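Local coordinates for protein 2,3-dihydroxybenzoate-AMP ligase (PDB 5KEI) that belongs to the ANL superfamily of AMP-binding enzymes, built from a large AMP-binding domain and a smaller C-terminal domain, at residues Arg78-Leu90 with Leu184-Pro198. Residues are numbered along the deposited sequence; the frame is centred on the assembly and turned at random.
Sequences RLADRAAAGIAGL and LSWAEVTRAAPGPVP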
# COMPACT_ATOMS: atom_id res chain seq x y z
N ARG A 78 20.42 2.68 -18.33
CA ARG A 78 20.26 2.47 -19.77
C ARG A 78 19.11 1.50 -20.05
O ARG A 78 18.32 1.72 -20.96
CB ARG A 78 21.55 1.93 -20.41
CG ARG A 78 22.72 2.91 -20.39
CD ARG A 78 23.98 2.24 -20.93
NE ARG A 78 25.18 2.70 -20.24
CZ ARG A 78 26.05 1.90 -19.62
NH1 ARG A 78 25.87 0.59 -19.60
NH2 ARG A 78 27.11 2.42 -19.01
N LEU A 79 19.06 0.43 -19.26
CA LEU A 79 18.01 -0.57 -19.40
C LEU A 79 16.63 0.05 -19.27
O LEU A 79 15.76 -0.24 -20.08
CB LEU A 79 18.19 -1.66 -18.35
CG LEU A 79 19.37 -2.59 -18.62
CD1 LEU A 79 19.54 -3.55 -17.44
CD2 LEU A 79 19.13 -3.34 -19.91
N ALA A 80 16.44 0.90 -18.27
CA ALA A 80 15.17 1.58 -18.08
C ALA A 80 14.86 2.48 -19.27
O ALA A 80 13.71 2.53 -19.71
CB ALA A 80 15.18 2.39 -16.79
N ASP A 81 15.87 3.19 -19.76
CA ASP A 81 15.72 4.04 -20.94
C ASP A 81 15.25 3.20 -22.12
O ASP A 81 14.28 3.55 -22.80
CB ASP A 81 17.04 4.76 -21.31
CG ASP A 81 17.27 6.04 -20.51
OD1 ASP A 81 16.30 6.59 -19.94
OD2 ASP A 81 18.43 6.52 -20.46
N ARG A 82 15.94 2.09 -22.35
CA ARG A 82 15.60 1.21 -23.47
C ARG A 82 14.23 0.58 -23.29
O ARG A 82 13.47 0.43 -24.26
CB ARG A 82 16.66 0.12 -23.63
CG ARG A 82 17.85 0.57 -24.46
CD ARG A 82 18.96 -0.44 -24.37
NE ARG A 82 18.50 -1.78 -24.73
CZ ARG A 82 19.17 -2.90 -24.46
NH1 ARG A 82 20.33 -2.84 -23.82
NH2 ARG A 82 18.67 -4.07 -24.83
N ALA A 83 13.90 0.25 -22.05
CA ALA A 83 12.61 -0.36 -21.77
C ALA A 83 11.52 0.66 -22.04
O ALA A 83 10.45 0.31 -22.52
CB ALA A 83 12.56 -0.88 -20.33
N ALA A 84 11.82 1.92 -21.75
CA ALA A 84 10.86 3.01 -21.90
C ALA A 84 10.53 3.31 -23.37
O ALA A 84 9.37 3.55 -23.73
CB ALA A 84 11.39 4.27 -21.21
N ALA A 85 11.56 3.32 -24.22
CA ALA A 85 11.38 3.49 -25.65
C ALA A 85 10.53 2.35 -26.20
O ALA A 85 9.60 2.58 -26.97
CB ALA A 85 12.72 3.55 -26.36
N GLY A 86 10.84 1.12 -25.80
CA GLY A 86 10.07 -0.04 -26.20
C GLY A 86 8.59 0.10 -25.85
O GLY A 86 7.70 -0.19 -26.67
N ILE A 87 8.34 0.56 -24.62
CA ILE A 87 6.98 0.70 -24.10
C ILE A 87 6.21 1.79 -24.84
O ILE A 87 5.06 1.59 -25.23
CB ILE A 87 6.98 1.00 -22.59
CG1 ILE A 87 7.33 -0.27 -21.80
CG2 ILE A 87 5.63 1.53 -22.15
CD1 ILE A 87 7.90 -0.02 -20.39
N ALA A 88 6.85 2.95 -25.01
CA ALA A 88 6.30 4.03 -25.82
C ALA A 88 6.03 3.56 -27.26
O ALA A 88 5.10 4.04 -27.93
CB ALA A 88 7.26 5.23 -25.83
N GLY A 89 6.84 2.61 -27.72
CA GLY A 89 6.68 2.02 -29.03
C GLY A 89 5.42 1.19 -29.24
O GLY A 89 5.01 0.95 -30.38
N LEU A 90 4.80 0.74 -28.15
CA LEU A 90 3.57 -0.04 -28.26
C LEU A 90 2.37 0.90 -28.30
O LEU A 90 1.24 0.48 -28.55
CB LEU A 90 3.42 -1.04 -27.10
CG LEU A 90 4.48 -2.13 -26.87
CD1 LEU A 90 4.14 -2.91 -25.61
CD2 LEU A 90 4.57 -3.08 -28.06
N LEU A 184 2.85 -10.44 -26.08
CA LEU A 184 4.15 -9.80 -26.30
C LEU A 184 5.22 -10.33 -25.35
O LEU A 184 4.91 -10.69 -24.21
CB LEU A 184 4.03 -8.29 -26.13
CG LEU A 184 3.29 -7.49 -27.20
CD1 LEU A 184 2.60 -6.27 -26.58
CD2 LEU A 184 4.26 -7.07 -28.28
N SER A 185 6.47 -10.38 -25.81
CA SER A 185 7.59 -10.78 -24.96
C SER A 185 8.20 -9.56 -24.31
O SER A 185 8.57 -8.61 -25.01
CB SER A 185 8.66 -11.52 -25.76
OG SER A 185 9.72 -11.96 -24.93
N TRP A 186 8.30 -9.57 -22.98
CA TRP A 186 8.86 -8.43 -22.26
C TRP A 186 10.30 -8.20 -22.69
O TRP A 186 10.73 -7.06 -22.88
CB TRP A 186 8.79 -8.65 -20.74
CG TRP A 186 9.58 -7.65 -19.95
CD1 TRP A 186 10.84 -7.81 -19.44
CD2 TRP A 186 9.17 -6.31 -19.60
NE1 TRP A 186 11.23 -6.67 -18.78
CE2 TRP A 186 10.23 -5.74 -18.86
CE3 TRP A 186 8.02 -5.56 -19.83
CZ2 TRP A 186 10.16 -4.45 -18.36
CZ3 TRP A 186 7.96 -4.29 -19.34
CH2 TRP A 186 9.02 -3.74 -18.61
N ALA A 187 11.04 -9.29 -22.88
CA ALA A 187 12.42 -9.23 -23.34
C ALA A 187 12.51 -8.57 -24.70
O ALA A 187 13.32 -7.67 -24.91
CB ALA A 187 13.04 -10.63 -23.38
N GLU A 188 11.67 -9.02 -25.63
CA GLU A 188 11.65 -8.47 -26.98
C GLU A 188 11.38 -6.97 -26.94
O GLU A 188 12.13 -6.19 -27.51
CB GLU A 188 10.60 -9.16 -27.86
CG GLU A 188 11.04 -10.47 -28.49
CD GLU A 188 9.95 -11.08 -29.38
OE1 GLU A 188 9.03 -10.34 -29.79
OE2 GLU A 188 10.02 -12.30 -29.64
N VAL A 189 10.32 -6.59 -26.24
CA VAL A 189 9.86 -5.21 -26.28
C VAL A 189 10.85 -4.24 -25.61
O VAL A 189 11.07 -3.14 -26.11
CB VAL A 189 8.47 -5.06 -25.63
CG1 VAL A 189 7.98 -3.62 -25.72
CG2 VAL A 189 7.47 -6.00 -26.29
N THR A 190 11.45 -4.65 -24.50
CA THR A 190 12.29 -3.73 -23.73
C THR A 190 13.77 -3.78 -24.14
O THR A 190 14.46 -2.75 -24.12
CB THR A 190 12.17 -4.02 -22.23
OG1 THR A 190 12.57 -5.36 -21.96
CG2 THR A 190 10.74 -3.85 -21.79
N ARG A 191 14.25 -4.95 -24.51
CA ARG A 191 15.63 -5.07 -24.97
C ARG A 191 15.65 -4.99 -26.49
O ARG A 191 14.68 -5.38 -27.14
CB ARG A 191 16.27 -6.38 -24.52
CG ARG A 191 16.10 -6.71 -23.04
CD ARG A 191 16.78 -5.68 -22.13
NE ARG A 191 17.26 -6.32 -20.91
CZ ARG A 191 16.55 -6.47 -19.80
NH1 ARG A 191 15.31 -6.00 -19.75
NH2 ARG A 191 17.08 -7.08 -18.74
N ALA A 192 16.74 -4.47 -27.04
CA ALA A 192 16.93 -4.46 -28.49
C ALA A 192 15.74 -3.86 -29.24
O ALA A 192 15.50 -4.18 -30.41
CB ALA A 192 17.22 -5.88 -29.00
N ALA A 193 14.98 -3.02 -28.56
CA ALA A 193 13.94 -2.26 -29.23
C ALA A 193 14.38 -0.82 -29.22
O ALA A 193 14.28 -0.13 -28.20
CB ALA A 193 12.60 -2.42 -28.55
N PRO A 194 14.91 -0.36 -30.36
CA PRO A 194 15.39 1.01 -30.49
C PRO A 194 14.25 2.00 -30.30
O PRO A 194 13.07 1.63 -30.33
CB PRO A 194 15.95 1.06 -31.92
CG PRO A 194 15.18 -0.00 -32.64
CD PRO A 194 14.96 -1.09 -31.64
N GLY A 195 14.62 3.25 -30.10
CA GLY A 195 13.66 4.28 -29.77
C GLY A 195 14.50 5.44 -29.30
O GLY A 195 15.73 5.32 -29.25
N PRO A 196 13.86 6.56 -28.96
CA PRO A 196 14.57 7.76 -28.55
C PRO A 196 14.46 8.04 -27.06
O PRO A 196 15.01 9.04 -26.59
CB PRO A 196 13.87 8.85 -29.35
CG PRO A 196 12.42 8.37 -29.37
CD PRO A 196 12.45 6.85 -29.29
N VAL A 197 13.76 7.16 -26.34
CA VAL A 197 13.30 7.41 -24.97
C VAL A 197 12.34 8.60 -24.98
O VAL A 197 12.72 9.72 -25.31
CB VAL A 197 14.45 7.67 -23.99
CG1 VAL A 197 13.90 8.06 -22.61
CG2 VAL A 197 15.35 6.44 -23.92
N PRO A 198 11.08 8.35 -24.62
CA PRO A 198 10.07 9.38 -24.85
C PRO A 198 10.31 10.60 -23.98
O PRO A 198 10.86 10.50 -22.88
CB PRO A 198 8.76 8.66 -24.48
CG PRO A 198 9.17 7.60 -23.52
CD PRO A 198 10.56 7.17 -23.90
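T190 sits against A83 where helices 78-88 and 186-190 cross almost at right angles (95°), their axes 8.6 Å apart. T190 CB lies 3.7 Å from A83 CB. T190 CG2 also touches A83 and sits 3.3 Å above the W186 ring plane, over the ring centre. T190 OG1, held between the backbone N and the carbonyl carbon (chi1 59°), turns back to donate to W186 O at 2.7 Å; T190 N reaches the same oxygen from the opposite face of its carbonyl plane. G86 admits the second backbone closely: its CA makes a CA-H...O contact of 3.3 Å with V189 O. At one end L79 CD2 lies over a face of the R191 guanidinium, 3.7 Å from R191 NE, while R191 NH1 pairs with E107, which also accepts from W186 NE1. At the other, L90 and L184 meet tip to tip, CD1 to CD1 at 3.8 Å. Beyond A193 the loop wraps around the small residues of helix 78-88: A85 CB meets G195 CA at 3.6 Å, and P198 packs on A84 and A88. The contact joins helix 73-88 to the edge strand 184-185 of a mixed seven-stranded sheet and to the helix and loop that follow it, within the large AMP-binding domain of an ANL-superfamily enzyme.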